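Local coordinates for protein 3-carboxy-cis,cis-muconate cycloisomerase (Pseudomonas putida, PDB 1RE5) that belongs to the largely helical fumarase/aspartase (lyase) superfamily and assembles from four copies of the chain, whose long helices pack together, at residues R297-Q311 with A322-V334. Numbering follows the deposited sequence.
Sequences RVPGLLSTLFAAMPQ and AEWETLPDICCLV
Leu301 and Leu305, one turn apart on helix 286-307, fit as knobs into holes on helix 319-347. The two helices run roughly antiparallel, at 147°, with their axes 9.5 Å apart. Leu301 sits among Thr326, Asp329, Ile330 and Leu333. Its CB lies 3.6 Å from CG1 of Ile330, and its CD1 meets CD2 of Leu333 at 3.5 Å, the two side chains crossing at about a right angle. Leu301 also packs on Leu301 of the second subunit. Leu305 drops among Glu323, Thr326, Leu327 and Ile330. Its CD1 reaches CD1 of Ile330 at 3.7 Å, while its CD2 rests against CA and CB of Glu323. CD1 of Leu302 touches the same Ile330 methyl.

With OG1 of Thr326 beside the backbone N (chi1 -55°), CG2 stands anti to that N and lies against Leu301 O and CG of Leu305. OG1 bonds Ala322 O at 2.8 Å, almost in line with the C=O, within its own helix.

Contacts are sparser at the ends. At one, the Arg297 guanidinium carries CD2 of Leu333 over one face, near the rim. Here lie Asp329 and Leu333, the only touching residues that are partly exposed. At the other, past the helix end, Gln311 NE2 gives a weak bond to Glu323 OE2 (2.9 Å, 120° at the hydrogen) and a straighter one to Ala308 O. Glu323 has its stronger partner in Arg230, a salt bridge through OE1. Ser303 and Thr304 line a pocket holding 2,3-dihydroxy-1,4-dithiobutane. The chemistry implies a contact held mainly by apolar interlocking; its one cross-segment hydrogen bond is weak and terminal.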
loop_
_atom_site.group_PDB
_atom_site.type_symbol
_atom_site.label_atom_id
_atom_site.label_comp_id
_atom_site.label_asym_id
_atom_site.label_seq_id
_atom_site.Cartn_x
_atom_site.Cartn_y
_atom_site.Cartn_z
ATOM N N ARG D 297 0.588 10.047 -1.707
ATOM C CA ARG D 297 -0.745 9.480 -1.903
ATOM C C ARG D 297 -0.868 8.415 -2.973
ATOM O O ARG D 297 -1.557 7.418 -2.785
ATOM C CB ARG D 297 -1.736 10.589 -2.256
ATOM C CG ARG D 297 -1.962 11.598 -1.163
ATOM C CD ARG D 297 -3.308 11.383 -0.578
ATOM N NE ARG D 297 -4.359 11.911 -1.434
ATOM C CZ ARG D 297 -5.479 11.253 -1.723
ATOM N NH1 ARG D 297 -5.689 10.022 -1.238
ATOM N NH2 ARG D 297 -6.413 11.854 -2.457
ATOM N N VAL D 298 -0.220 8.640 -4.105
ATOM C CA VAL D 298 -0.325 7.736 -5.238
ATOM C C VAL D 298 0.057 6.280 -5.012
ATOM O O VAL D 298 -0.665 5.393 -5.462
ATOM C CB VAL D 298 0.462 8.313 -6.459
ATOM C CG1 VAL D 298 0.479 7.322 -7.616
ATOM C CG2 VAL D 298 -0.178 9.626 -6.908
ATOM N N PRO D 299 1.174 5.999 -4.301
ATOM C CA PRO D 299 1.535 4.581 -4.098
ATOM C C PRO D 299 0.380 3.713 -3.565
ATOM O O PRO D 299 0.166 2.586 -4.014
ATOM C CB PRO D 299 2.724 4.645 -3.132
ATOM C CG PRO D 299 3.332 5.995 -3.410
ATOM C CD PRO D 299 2.112 6.896 -3.595
ATOM N N GLY D 300 -0.370 4.240 -2.612
ATOM C CA GLY D 300 -1.489 3.488 -2.077
ATOM C C GLY D 300 -2.591 3.280 -3.109
ATOM O O GLY D 300 -3.171 2.189 -3.202
ATOM N N LEU D 301 -2.889 4.317 -3.886
ATOM C CA LEU D 301 -3.928 4.204 -4.901
ATOM C C LEU D 301 -3.510 3.213 -5.976
ATOM O O LEU D 301 -4.334 2.473 -6.513
ATOM C CB LEU D 301 -4.227 5.568 -5.520
ATOM C CG LEU D 301 -4.806 6.515 -4.476
ATOM C CD1 LEU D 301 -4.942 7.907 -5.048
ATOM C CD2 LEU D 301 -6.150 5.951 -4.005
ATOM N N LEU D 302 -2.222 3.186 -6.273
ATOM C CA LEU D 302 -1.700 2.265 -7.264
ATOM C C LEU D 302 -1.800 0.813 -6.820
ATOM O O LEU D 302 -2.146 -0.076 -7.616
ATOM C CB LEU D 302 -0.242 2.559 -7.516
ATOM C CG LEU D 302 -0.028 2.980 -8.939
ATOM C CD1 LEU D 302 -0.696 4.327 -9.139
ATOM C CD2 LEU D 302 1.466 3.033 -9.218
ATOM N N SER D 303 -1.464 0.566 -5.553
ATOM C CA SER D 303 -1.497 -0.797 -5.059
ATOM C C SER D 303 -2.920 -1.302 -5.086
ATOM O O SER D 303 -3.140 -2.504 -5.233
ATOM C CB SER D 303 -0.888 -0.893 -3.660
ATOM O OG SER D 303 -1.614 -0.125 -2.731
ATOM N N THR D 304 -3.891 -0.394 -4.989
ATOM C CA THR D 304 -5.287 -0.823 -5.042
ATOM C C THR D 304 -5.578 -1.447 -6.405
ATOM O O THR D 304 -6.194 -2.511 -6.497
ATOM C CB THR D 304 -6.279 0.337 -4.811
ATOM O OG1 THR D 304 -6.187 0.791 -3.451
ATOM C CG2 THR D 304 -7.710 -0.135 -5.069
ATOM N N LEU D 305 -5.131 -0.794 -7.469
ATOM C CA LEU D 305 -5.358 -1.338 -8.789
ATOM C C LEU D 305 -4.632 -2.673 -8.921
ATOM O O LEU D 305 -5.156 -3.617 -9.523
ATOM C CB LEU D 305 -4.902 -0.346 -9.842
ATOM C CG LEU D 305 -5.763 0.924 -9.862
ATOM C CD1 LEU D 305 -5.260 1.877 -10.920
ATOM C CD2 LEU D 305 -7.213 0.560 -10.142
ATOM N N PHE D 306 -3.435 -2.789 -8.357
ATOM C CA PHE D 306 -2.743 -4.075 -8.440
ATOM C C PHE D 306 -3.558 -5.119 -7.679
ATOM O O PHE D 306 -3.815 -6.215 -8.171
ATOM C CB PHE D 306 -1.337 -3.994 -7.837
ATOM C CG PHE D 306 -0.288 -3.510 -8.800
ATOM C CD1 PHE D 306 0.156 -2.197 -8.762
ATOM C CD2 PHE D 306 0.238 -4.371 -9.766
ATOM C CE1 PHE D 306 1.109 -1.744 -9.671
ATOM C CE2 PHE D 306 1.189 -3.931 -10.681
ATOM C CZ PHE D 306 1.630 -2.611 -10.634
ATOM N N ALA D 307 -3.979 -4.763 -6.472
ATOM C CA ALA D 307 -4.753 -5.670 -5.637
ATOM C C ALA D 307 -6.065 -6.162 -6.277
ATOM O O ALA D 307 -6.557 -7.241 -5.928
ATOM C CB ALA D 307 -5.051 -5.009 -4.314
ATOM N N ALA D 308 -6.626 -5.388 -7.207
ATOM C CA ALA D 308 -7.887 -5.763 -7.834
ATOM C C ALA D 308 -7.735 -6.539 -9.137
ATOM O O ALA D 308 -8.711 -6.732 -9.855
ATOM C CB ALA D 308 -8.733 -4.518 -8.067
ATOM N N MET D 309 -6.526 -7.000 -9.442
ATOM C CA MET D 309 -6.308 -7.744 -10.678
ATOM C C MET D 309 -6.840 -9.179 -10.763
ATOM O O MET D 309 -7.281 -9.618 -11.834
ATOM C CB MET D 309 -4.828 -7.760 -11.026
ATOM C CG MET D 309 -4.347 -6.481 -11.660
ATOM S SD MET D 309 -2.667 -6.644 -12.273
ATOM C CE MET D 309 -2.916 -7.482 -13.827
ATOM N N PRO D 310 -6.809 -9.941 -9.654
ATOM C CA PRO D 310 -7.319 -11.316 -9.765
ATOM C C PRO D 310 -8.848 -11.404 -9.829
ATOM O O PRO D 310 -9.485 -12.045 -8.991
ATOM C CB PRO D 310 -6.729 -11.988 -8.531
ATOM C CG PRO D 310 -6.781 -10.881 -7.524
ATOM C CD PRO D 310 -6.286 -9.676 -8.302
ATOM N N GLN D 311 -9.426 -10.765 -10.844
ATOM C CA GLN D 311 -10.877 -10.737 -11.027
ATOM C C GLN D 311 -11.381 -12.068 -11.577
ATOM O O GLN D 311 -10.903 -12.552 -12.607
ATOM C CB GLN D 311 -11.258 -9.575 -11.948
ATOM C CG GLN D 311 -10.592 -8.265 -11.545
ATOM C CD GLN D 311 -11.253 -7.037 -12.147
ATOM O OE1 GLN D 311 -11.897 -7.115 -13.195
ATOM N NE2 GLN D 311 -11.078 -5.889 -11.496
ATOM N N ALA D 322 -13.805 -1.611 -7.268
ATOM C CA ALA D 322 -12.690 -0.885 -6.656
ATOM C C ALA D 322 -11.898 -0.001 -7.636
ATOM O O ALA D 322 -11.240 0.948 -7.222
ATOM C CB ALA D 322 -11.746 -1.868 -5.985
ATOM N N GLU D 323 -11.939 -0.308 -8.930
ATOM C CA GLU D 323 -11.201 0.490 -9.907
ATOM C C GLU D 323 -11.876 1.819 -10.209
ATOM O O GLU D 323 -11.214 2.833 -10.377
ATOM C CB GLU D 323 -11.070 -0.243 -11.245
ATOM C CG GLU D 323 -10.701 -1.711 -11.185
ATOM C CD GLU D 323 -10.672 -2.343 -12.572
ATOM O OE1 GLU D 323 -11.170 -1.708 -13.527
ATOM O OE2 GLU D 323 -10.166 -3.478 -12.714
ATOM N N TRP D 324 -13.201 1.805 -10.282
ATOM C CA TRP D 324 -13.982 2.981 -10.661
ATOM C C TRP D 324 -13.527 4.377 -10.234
ATOM O O TRP D 324 -13.339 5.257 -11.079
ATOM C CB TRP D 324 -15.455 2.769 -10.286
ATOM C CG TRP D 324 -16.052 1.544 -10.945
ATOM C CD1 TRP D 324 -15.440 0.705 -11.846
ATOM C CD2 TRP D 324 -17.349 0.983 -10.699
ATOM N NE1 TRP D 324 -16.276 -0.345 -12.164
ATOM C CE2 TRP D 324 -17.452 -0.197 -11.474
ATOM C CE3 TRP D 324 -18.434 1.361 -9.897
ATOM C CZ2 TRP D 324 -18.595 -0.997 -11.467
ATOM C CZ3 TRP D 324 -19.576 0.560 -9.894
ATOM C CH2 TRP D 324 -19.643 -0.602 -10.674
ATOM N N GLU D 325 -13.344 4.597 -8.944
ATOM C CA GLU D 325 -12.931 5.916 -8.493
ATOM C C GLU D 325 -11.427 6.027 -8.322
ATOM O O GLU D 325 -10.879 7.120 -8.361
ATOM C CB GLU D 325 -13.630 6.251 -7.176
ATOM C CG GLU D 325 -15.150 6.198 -7.278
ATOM C CD GLU D 325 -15.715 7.264 -8.211
ATOM O OE1 GLU D 325 -15.219 7.397 -9.359
ATOM O OE2 GLU D 325 -16.663 7.969 -7.793
ATOM N N THR D 326 -10.755 4.897 -8.152
ATOM C CA THR D 326 -9.316 4.894 -7.949
ATOM C C THR D 326 -8.486 5.414 -9.112
ATOM O O THR D 326 -7.596 6.239 -8.919
ATOM C CB THR D 326 -8.829 3.477 -7.584
ATOM O OG1 THR D 326 -9.573 3.011 -6.450
ATOM C CG2 THR D 326 -7.339 3.479 -7.243
ATOM N N LEU D 327 -8.754 4.930 -10.318
ATOM C CA LEU D 327 -7.979 5.365 -11.479
ATOM C C LEU D 327 -8.150 6.867 -11.700
ATOM O O LEU D 327 -7.178 7.580 -11.991
ATOM C CB LEU D 327 -8.400 4.596 -12.732
ATOM C CG LEU D 327 -7.277 4.048 -13.615
ATOM C CD1 LEU D 327 -7.883 3.416 -14.857
ATOM C CD2 LEU D 327 -6.326 5.145 -14.015
ATOM N N PRO D 328 -9.386 7.375 -11.570
ATOM C CA PRO D 328 -9.521 8.818 -11.780
ATOM C C PRO D 328 -8.729 9.604 -10.731
ATOM O O PRO D 328 -8.059 10.584 -11.053
ATOM C CB PRO D 328 -11.028 9.038 -11.686
ATOM C CG PRO D 328 -11.572 7.752 -12.231
ATOM C CD PRO D 328 -10.707 6.729 -11.534
ATOM N N ASP D 329 -8.787 9.176 -9.480
ATOM C CA ASP D 329 -8.043 9.888 -8.451
ATOM C C ASP D 329 -6.570 9.993 -8.804
ATOM O O ASP D 329 -5.959 11.046 -8.632
ATOM C CB ASP D 329 -8.180 9.197 -7.091
ATOM C CG ASP D 329 -9.435 9.606 -6.360
ATOM O OD1 ASP D 329 -9.603 9.180 -5.189
ATOM O OD2 ASP D 329 -10.254 10.353 -6.962
ATOM N N ILE D 330 -5.998 8.894 -9.287
ATOM C CA ILE D 330 -4.589 8.883 -9.652
ATOM C C ILE D 330 -4.311 9.934 -10.725
ATOM O O ILE D 330 -3.395 10.737 -10.587
ATOM C CB ILE D 330 -4.162 7.493 -10.154
ATOM C CG1 ILE D 330 -4.295 6.470 -9.027
ATOM C CG2 ILE D 330 -2.724 7.542 -10.643
ATOM C CD1 ILE D 330 -4.077 5.043 -9.451
ATOM N N CYS D 331 -5.118 9.931 -11.782
ATOM C CA CYS D 331 -4.965 10.888 -12.870
ATOM C C CYS D 331 -5.048 12.332 -12.388
ATOM O O CYS D 331 -4.252 13.187 -12.801
ATOM C CB CYS D 331 -6.036 10.642 -13.929
ATOM S SG CYS D 331 -5.744 9.147 -14.889
ATOM N N CYS D 332 -6.009 12.614 -11.516
ATOM C CA CYS D 332 -6.164 13.974 -11.019
ATOM C C CYS D 332 -4.988 14.395 -10.154
ATOM O O CYS D 332 -4.467 15.501 -10.292
ATOM C CB CYS D 332 -7.475 14.103 -10.244
ATOM S SG CYS D 332 -8.899 13.860 -11.311
ATOM N N LEU D 333 -4.568 13.500 -9.267
ATOM C CA LEU D 333 -3.444 13.756 -8.369
ATOM C C LEU D 333 -2.191 14.111 -9.158
ATOM O O LEU D 333 -1.483 15.072 -8.837
ATOM C CB LEU D 333 -3.180 12.515 -7.511
ATOM C CG LEU D 333 -3.373 12.564 -5.986
ATOM C CD1 LEU D 333 -4.141 13.810 -5.555
ATOM C CD2 LEU D 333 -4.105 11.297 -5.554
ATOM N N VAL D 334 -1.920 13.329 -10.194
ATOM C CA VAL D 334 -0.759 13.562 -11.020
ATOM C C VAL D 334 -0.899 14.852 -11.839
ATOM O O VAL D 334 0.074 15.602 -11.991
ATOM C CB VAL D 334 -0.522 12.358 -11.947
ATOM C CG1 VAL D 334 0.630 12.636 -12.891
ATOM C CG2 VAL D 334 -0.219 11.117 -11.105
#